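Local coordinates for sulfate transporter 4.1, chloroplastic (Arabidopsis thaliana, PDB 7LHV), which cotransports protons and sulfate across a membrane as a member of the SLC26/SulP family and may take part in regulating sulfate assimilation, at residues R202-S205 with H206-S210; I479-L482 with V483-F487. All blocks are in the same frame, centred on the assembly; numbering follows the deposited sequence.

Contact 1. Residues R202-S205 with H206-S210; sequences RFIS and HSVIS
Ile204 meets Val208 and Ile209 through a single methyl, CG2, at the point where the 202-205 loop runs into helix 206-229. Ile204 CG2 stands anti to the backbone N, which sets this branch over the first turn, 3.9 Å from Val208 CG1. The same Ile204 methyl comes within 4.1 Å of Ile209 CG1, and the Ile204 side chain crosses both partners at about a right angle. Its other branch turns back along the segment, where Ile204 CG1 lies 4.1 Å above the centre of one face of the Phe203 ring.

Ser205 follows and faces the start of the helix with two acceptors. With chi1 at 67°, Ser205 OG lies between the backbone N and the carbonyl carbon, and from there it accepts a weak hydrogen bond from Val208 N at 3.4 Å. The N-H points fairly directly at the hydroxyl oxygen (157°), and Val208 CG2 lies beside it. Ser205 O has two further weak donors. Val208 N, at 3.3 Å from Ser205 O, is poorly directed. Ile209 N, at 3.4 Å from Ser205 O, is much straighter (165°). Ile209 CG1 also lies 3.6 Å from Ser205 O, alongside the carbonyl that its own N-H addresses. Cutting Ile209 back to an alanine is likely to leave a gap beside Ile204 CG2 and Ser205 O and to cost the contact with Leu346 of helix 330-358. Beyond the two segments, Ser205 also packs on Phe539 of the second subunit.

A serine hydroxyl receiving the N-H three residues ahead, with its own carbonyl opening the i to i+4 bonding, is the signature of a helix N-cap, here at the start of a transmembrane helix.

Contact 2. Residues I479-L482 with V483-F487; sequences IGVL and VGVGF. With S1P ((2S,3R,4E)-2-amino-3-hydroxyoctadec-4-en-1-yl dihydrogen phosphate), chain C; S1P ((2S,3R,4E)-2-amino-3-hydroxyoctadec-4-en-1-yl dihydrogen phosphate), chain F.
Val483 lays its CG2 methyl beside CG2 of Ile479, one helical turn earlier, at 4.3 Å. That branch is anti to the Val483 carbonyl carbon (CG1 at chi1 173°), an orientation that places it over Ile479 O. The next such pair, Val481 CG1 and Val485 CG2, meets at the same spacing of 4.3 Å. Beneath these side chains, four consecutive i to i+4 bonds define a regular alpha-helix, part of the transmembrane helix 477-496: the N-H groups of Val483, Gly484, Val485 and Gly486 reach the carbonyls of Ile479, Gly480, Val481 and Leu482. Val485 N to Val481 O is representative, 2.9 Å long with an N-H...O angle of 169°.

Two sphingosine phosphates border the helix. Beside the first, that of chain C, Leu482 CD1 touches C1 near the head group at 3.7 Å, while Ile479 CG1 lies 3.5 Å from phosphate oxygen O24. Further along the same lipid, Val481 CG1 approaches chain carbon C14 at 4.0 Å. The second, of chain F, puts C8 over one face of the Phe487 ring, 4.2 Å above the plane and displaced toward the rim. Val483 O lies at that ring's edge, in its plane, and the chain F lipid also passes Gly486 O through C13.

Contact 1 comes first along the chain, at the start of helix 206-229, and contact 2 lies within helix 477-496; their centres are about 10 Å apart. Helix 206-229 touches helix 477-496 through Val208, whose CG1 is 3.7 Å from Gly484 CA, a close approach to a residue without a side chain. The loop leading into it adds Ile204 CD1, 4.0 Å from Val485 CG2. The start of one transmembrane helix, with its lead-in loop, thus packs on another from a distant part of the sequence. They also share a lipid: Val208, Ile479 and Leu482 line one sphingosine phosphate pocket, whereas Gly486 belongs to another, so helix 477-496 borders lipid at two places.

Contact 1. Residues R202-S205 with H206-S210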
ATOM      1  N   ARG A 202      -9.925   5.102   0.017  1.00 53.93           N
ATOM      2  CA  ARG A 202     -10.501   5.436   1.314  1.00 53.93           C
ATOM      3  C   ARG A 202      -9.735   4.847   2.491  1.00 53.93           C
ATOM      4  O   ARG A 202     -10.201   4.979   3.627  1.00 53.93           O
ATOM      5  CB  ARG A 202     -11.960   4.981   1.364  1.00 53.93           C
ATOM      6  CG  ARG A 202     -12.807   5.546   0.240  1.00 53.93           C
ATOM      7  CD  ARG A 202     -14.259   5.116   0.362  1.00 53.93           C
ATOM      8  NE  ARG A 202     -14.926   5.101  -0.934  1.00 53.93           N
ATOM      9  CZ  ARG A 202     -15.314   6.186  -1.591  1.00 53.93           C
ATOM     10  NH1 ARG A 202     -15.147   7.397  -1.085  1.00 53.93           N
ATOM     11  NH2 ARG A 202     -15.885   6.053  -2.782  1.00 53.93           N
ATOM     12  N   PHE A 203      -8.592   4.202   2.265  1.00 48.71           N
ATOM     13  CA  PHE A 203      -7.756   3.765   3.374  1.00 48.71           C
ATOM     14  C   PHE A 203      -6.958   4.904   3.991  1.00 48.71           C
ATOM     15  O   PHE A 203      -6.361   4.713   5.055  1.00 48.71           O
ATOM     16  CB  PHE A 203      -6.802   2.655   2.919  1.00 48.71           C
ATOM     17  CG  PHE A 203      -5.649   3.146   2.089  1.00 48.71           C
ATOM     18  CD1 PHE A 203      -5.765   3.255   0.717  1.00 48.71           C
ATOM     19  CD2 PHE A 203      -4.447   3.495   2.680  1.00 48.71           C
ATOM     20  CE1 PHE A 203      -4.712   3.707  -0.046  1.00 48.71           C
ATOM     21  CE2 PHE A 203      -3.396   3.949   1.921  1.00 48.71           C
ATOM     22  CZ  PHE A 203      -3.528   4.054   0.556  1.00 48.71           C
ATOM     23  N   ILE A 204      -6.926   6.071   3.350  1.00 50.22           N
ATOM     24  CA  ILE A 204      -6.141   7.190   3.859  1.00 50.22           C
ATOM     25  C   ILE A 204      -6.814   7.756   5.100  1.00 50.22           C
ATOM     26  O   ILE A 204      -8.019   8.039   5.098  1.00 50.22           O
ATOM     27  CB  ILE A 204      -5.967   8.260   2.774  1.00 50.22           C
ATOM     28  CG1 ILE A 204      -5.305   7.649   1.541  1.00 50.22           C
ATOM     29  CG2 ILE A 204      -5.141   9.414   3.296  1.00 50.22           C
ATOM     30  CD1 ILE A 204      -5.310   8.548   0.337  1.00 50.22           C
ATOM     31  N   SER A 205      -6.039   7.921   6.168  1.00 51.43           N
ATOM     32  CA  SER A 205      -6.591   8.367   7.436  1.00 51.43           C
ATOM     33  C   SER A 205      -7.103   9.796   7.327  1.00 51.43           C
ATOM     34  O   SER A 205      -6.623  10.593   6.520  1.00 51.43           O
ATOM     35  CB  SER A 205      -5.540   8.271   8.539  1.00 51.43           C
ATOM     36  OG  SER A 205      -4.488   9.189   8.320  1.00 51.43           O
ATOM     37  N   HIS A 206      -8.105  10.112   8.148  1.00 53.13           N
ATOM     38  CA  HIS A 206      -8.664  11.458   8.130  1.00 53.13           C
ATOM     39  C   HIS A 206      -7.685  12.481   8.685  1.00 53.13           C
ATOM     40  O   HIS A 206      -7.760  13.660   8.327  1.00 53.13           O
ATOM     41  CB  HIS A 206      -9.973  11.498   8.916  1.00 53.13           C
ATOM     42  CG  HIS A 206     -10.608  12.853   8.953  1.00 53.13           C
ATOM     43  ND1 HIS A 206     -11.066  13.491   7.821  1.00 53.13           N
ATOM     44  CD2 HIS A 206     -10.856  13.693   9.985  1.00 53.13           C
ATOM     45  CE1 HIS A 206     -11.571  14.665   8.154  1.00 53.13           C
ATOM     46  NE2 HIS A 206     -11.458  14.811   9.462  1.00 53.13           N
ATOM     47  N   SER A 207      -6.769  12.061   9.559  1.00 50.88           N
ATOM     48  CA  SER A 207      -5.765  12.985  10.075  1.00 50.88           C
ATOM     49  C   SER A 207      -4.850  13.480   8.965  1.00 50.88           C
ATOM     50  O   SER A 207      -4.496  14.663   8.922  1.00 50.88           O
ATOM     51  CB  SER A 207      -4.951  12.312  11.176  1.00 50.88           C
ATOM     52  OG  SER A 207      -5.802  11.728  12.143  1.00 50.88           O
ATOM     53  N   VAL A 208      -4.453  12.584   8.062  1.00 48.57           N
ATOM     54  CA  VAL A 208      -3.596  12.973   6.948  1.00 48.57           C
ATOM     55  C   VAL A 208      -4.306  13.985   6.058  1.00 48.57           C
ATOM     56  O   VAL A 208      -3.727  15.007   5.666  1.00 48.57           O
ATOM     57  CB  VAL A 208      -3.166  11.723   6.161  1.00 48.57           C
ATOM     58  CG1 VAL A 208      -2.740  12.093   4.761  1.00 48.57           C
ATOM     59  CG2 VAL A 208      -2.044  11.008   6.886  1.00 48.57           C
ATOM     60  N   ILE A 209      -5.574  13.723   5.739  1.00 50.07           N
ATOM     61  CA  ILE A 209      -6.341  14.636   4.897  1.00 50.07           C
ATOM     62  C   ILE A 209      -6.515  15.980   5.589  1.00 50.07           C
ATOM     63  O   ILE A 209      -6.400  17.036   4.958  1.00 50.07           O
ATOM     64  CB  ILE A 209      -7.698  14.010   4.532  1.00 50.07           C
ATOM     65  CG1 ILE A 209      -7.491  12.691   3.790  1.00 50.07           C
ATOM     66  CG2 ILE A 209      -8.514  14.967   3.690  1.00 50.07           C
ATOM     67  CD1 ILE A 209      -8.723  11.828   3.742  1.00 50.07           C
ATOM     68  N   SER A 210      -6.800  15.966   6.892  1.00 49.00           N
ATOM     69  CA  SER A 210      -6.983  17.213   7.627  1.00 49.00           C
ATOM     70  C   SER A 210      -5.701  18.034   7.659  1.00 49.00           C
ATOM     71  O   SER A 210      -5.736  19.256   7.473  1.00 49.00           O
ATOM     72  CB  SER A 210      -7.466  16.918   9.044  1.00 49.00           C
ATOM     73  OG  SER A 210      -7.561  18.108   9.806  1.00 49.00           O
TER

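Contact 2. Residues I479-L482 with V483-F487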
ATOM      1  N   ILE A 479       4.831  16.465  -2.627  1.00 59.57           N
ATOM      2  CA  ILE A 479       5.626  15.768  -1.619  1.00 59.57           C
ATOM      3  C   ILE A 479       4.783  15.471  -0.387  1.00 59.57           C
ATOM      4  O   ILE A 479       4.855  14.374   0.178  1.00 59.57           O
ATOM      5  CB  ILE A 479       6.883  16.581  -1.267  1.00 59.57           C
ATOM      6  CG1 ILE A 479       7.851  16.596  -2.451  1.00 59.57           C
ATOM      7  CG2 ILE A 479       7.561  16.010  -0.039  1.00 59.57           C
ATOM      8  CD1 ILE A 479       8.960  17.608  -2.316  1.00 59.57           C
ATOM      9  N   GLY A 480       3.976  16.438   0.052  1.00 53.61           N
ATOM     10  CA  GLY A 480       3.111  16.202   1.197  1.00 53.61           C
ATOM     11  C   GLY A 480       2.084  15.115   0.942  1.00 53.61           C
ATOM     12  O   GLY A 480       1.813  14.287   1.812  1.00 53.61           O
ATOM     13  N   VAL A 481       1.501  15.105  -0.259  1.00 55.74           N
ATOM     14  CA  VAL A 481       0.547  14.060  -0.618  1.00 55.74           C
ATOM     15  C   VAL A 481       1.223  12.697  -0.600  1.00 55.74           C
ATOM     16  O   VAL A 481       0.674  11.719  -0.075  1.00 55.74           O
ATOM     17  CB  VAL A 481      -0.078  14.360  -1.993  1.00 55.74           C
ATOM     18  CG1 VAL A 481      -0.738  13.117  -2.560  1.00 55.74           C
ATOM     19  CG2 VAL A 481      -1.077  15.490  -1.886  1.00 55.74           C
ATOM     20  N   LEU A 482       2.423  12.610  -1.177  1.00 54.24           N
ATOM     21  CA  LEU A 482       3.141  11.342  -1.207  1.00 54.24           C
ATOM     22  C   LEU A 482       3.484  10.869   0.197  1.00 54.24           C
ATOM     23  O   LEU A 482       3.340   9.685   0.510  1.00 54.24           O
ATOM     24  CB  LEU A 482       4.405  11.474  -2.055  1.00 54.24           C
ATOM     25  CG  LEU A 482       4.182  11.476  -3.566  1.00 54.24           C
ATOM     26  CD1 LEU A 482       5.501  11.636  -4.303  1.00 54.24           C
ATOM     27  CD2 LEU A 482       3.464  10.213  -4.007  1.00 54.24           C
ATOM     28  N   VAL A 483       3.930  11.782   1.062  1.00 49.17           N
ATOM     29  CA  VAL A 483       4.257  11.407   2.437  1.00 49.17           C
ATOM     30  C   VAL A 483       3.017  10.925   3.177  1.00 49.17           C
ATOM     31  O   VAL A 483       3.062   9.918   3.893  1.00 49.17           O
ATOM     32  CB  VAL A 483       4.933  12.581   3.168  1.00 49.17           C
ATOM     33  CG1 VAL A 483       5.108  12.251   4.631  1.00 49.17           C
ATOM     34  CG2 VAL A 483       6.282  12.867   2.547  1.00 49.17           C
ATOM     35  N   GLY A 484       1.895  11.630   3.025  1.00 48.81           N
ATOM     36  CA  GLY A 484       0.681  11.210   3.708  1.00 48.81           C
ATOM     37  C   GLY A 484       0.191   9.852   3.246  1.00 48.81           C
ATOM     38  O   GLY A 484      -0.152   8.989   4.060  1.00 48.81           O
ATOM     39  N   VAL A 485       0.169   9.637   1.929  1.00 49.75           N
ATOM     40  CA  VAL A 485      -0.270   8.351   1.395  1.00 49.75           C
ATOM     41  C   VAL A 485       0.686   7.244   1.822  1.00 49.75           C
ATOM     42  O   VAL A 485       0.258   6.138   2.179  1.00 49.75           O
ATOM     43  CB  VAL A 485      -0.407   8.424  -0.136  1.00 49.75           C
ATOM     44  CG1 VAL A 485      -0.680   7.048  -0.709  1.00 49.75           C
ATOM     45  CG2 VAL A 485      -1.515   9.385  -0.517  1.00 49.75           C
ATOM     46  N   GLY A 486       1.990   7.520   1.801  1.00 49.67           N
ATOM     47  CA  GLY A 486       2.955   6.515   2.200  1.00 49.67           C
ATOM     48  C   GLY A 486       2.844   6.139   3.663  1.00 49.67           C
ATOM     49  O   GLY A 486       2.958   4.969   4.018  1.00 49.67           O
ATOM     50  N   PHE A 487       2.626   7.125   4.533  1.00 49.73           N
ATOM     51  CA  PHE A 487       2.469   6.826   5.952  1.00 49.73           C
ATOM     52  C   PHE A 487       1.174   6.068   6.219  1.00 49.73           C
ATOM     53  O   PHE A 487       1.143   5.155   7.052  1.00 49.73           O
ATOM     54  CB  PHE A 487       2.530   8.111   6.769  1.00 49.73           C
ATOM     55  CG  PHE A 487       3.892   8.410   7.315  1.00 49.73           C
ATOM     56  CD1 PHE A 487       4.375   7.726   8.416  1.00 49.73           C
ATOM     57  CD2 PHE A 487       4.696   9.362   6.721  1.00 49.73           C
ATOM     58  CE1 PHE A 487       5.632   7.996   8.917  1.00 49.73           C
ATOM     59  CE2 PHE A 487       5.954   9.635   7.217  1.00 49.73           C
ATOM     60  CZ  PHE A 487       6.422   8.951   8.317  1.00 49.73           C
TER
HETATM   61  C1  S1P C1001       6.114  13.901  -7.099  1.00 66.93           C
HETATM   62  O1  S1P C1001       6.804  15.027  -7.665  1.00 66.93           O
HETATM   63  C2  S1P C1001       5.186  13.362  -8.166  1.00 66.93           C
HETATM   64  N2  S1P C1001       4.932  14.336  -9.236  1.00 66.93           N
HETATM   65  C3  S1P C1001       3.885  12.803  -7.572  1.00 66.93           C
HETATM   66  O3  S1P C1001       3.739  11.519  -8.167  1.00 66.93           O
HETATM   67  C4  S1P C1001       2.685  13.654  -7.853  1.00 66.93           C
HETATM   68  C5  S1P C1001       1.452  13.417  -7.438  1.00 66.93           C
HETATM   69  C6  S1P C1001       0.894  12.310  -6.604  1.00 66.93           C
HETATM   70  C7  S1P C1001      -0.414  11.710  -7.129  1.00 66.93           C
HETATM   71  C8  S1P C1001      -1.119  10.817  -6.122  1.00 66.93           C
HETATM   72  C9  S1P C1001      -2.471  10.292  -6.564  1.00 66.93           C
HETATM   73  C10 S1P C1001      -3.215   9.517  -5.490  1.00 66.93           C
HETATM   74  C11 S1P C1001      -4.421  10.222  -4.907  1.00 66.93           C
HETATM   75  C12 S1P C1001      -4.476  10.186  -3.400  1.00 66.93           C
HETATM   76  C13 S1P C1001      -5.390  11.199  -2.770  1.00 66.93           C
HETATM   77  C14 S1P C1001      -4.657  12.305  -2.054  1.00 66.93           C
HETATM   78  C15 S1P C1001      -5.149  12.613  -0.658  1.00 66.93           C
HETATM   79  C16 S1P C1001      -4.372  13.694   0.063  1.00 66.93           C
HETATM   80  C17 S1P C1001      -3.645  13.282   1.322  1.00 66.93           C
HETATM   81  P22 S1P C1001       8.059  15.516  -6.849  1.00 66.93           P
HETATM   82  O23 S1P C1001       7.992  17.044  -6.763  1.00 66.93           O
HETATM   83  O24 S1P C1001       7.891  14.911  -5.476  1.00 66.93           O
HETATM   84  O25 S1P C1001       9.281  15.028  -7.511  1.00 66.93           O
HETATM   85  C1  S1P F1004       7.241   3.283  12.628  1.00 66.34           C
HETATM   86  O1  S1P F1004       6.728   2.015  13.083  1.00 66.34           O
HETATM   87  C2  S1P F1004       6.220   3.675  11.591  1.00 66.34           C
HETATM   88  N2  S1P F1004       5.413   2.504  11.258  1.00 66.34           N
HETATM   89  C3  S1P F1004       6.806   4.152  10.261  1.00 66.34           C
HETATM   90  O3  S1P F1004       6.028   3.492   9.270  1.00 66.34           O
HETATM   91  C4  S1P F1004       8.247   3.810  10.087  1.00 66.34           C
HETATM   92  C5  S1P F1004       8.999   4.187   9.073  1.00 66.34           C
HETATM   93  C6  S1P F1004       8.662   5.012   7.881  1.00 66.34           C
HETATM   94  C7  S1P F1004       8.005   4.269   6.738  1.00 66.34           C
HETATM   95  C8  S1P F1004       6.931   5.085   6.076  1.00 66.34           C
HETATM   96  C9  S1P F1004       7.090   5.223   4.582  1.00 66.34           C
HETATM   97  C10 S1P F1004       6.549   4.044   3.810  1.00 66.34           C
HETATM   98  C11 S1P F1004       6.505   4.247   2.315  1.00 66.34           C
HETATM   99  C12 S1P F1004       5.681   3.207   1.584  1.00 66.34           C
HETATM  100  C13 S1P F1004       4.948   2.260   2.493  1.00 66.34           C
HETATM  101  C14 S1P F1004       4.623   0.931   1.865  1.00 66.34           C
HETATM  102  C15 S1P F1004       4.891   0.871   0.384  1.00 66.34           C
HETATM  103  C16 S1P F1004       5.661  -0.359  -0.061  1.00 66.34           C
HETATM  104  P22 S1P F1004       5.764   1.756  14.323  1.00 66.34           P
HETATM  105  O23 S1P F1004       5.970   2.863  15.330  1.00 66.34           O
HETATM  106  O24 S1P F1004       4.368   1.860  13.795  1.00 66.34           O
HETATM  107  O25 S1P F1004       6.037   0.439  14.870  1.00 66.34           O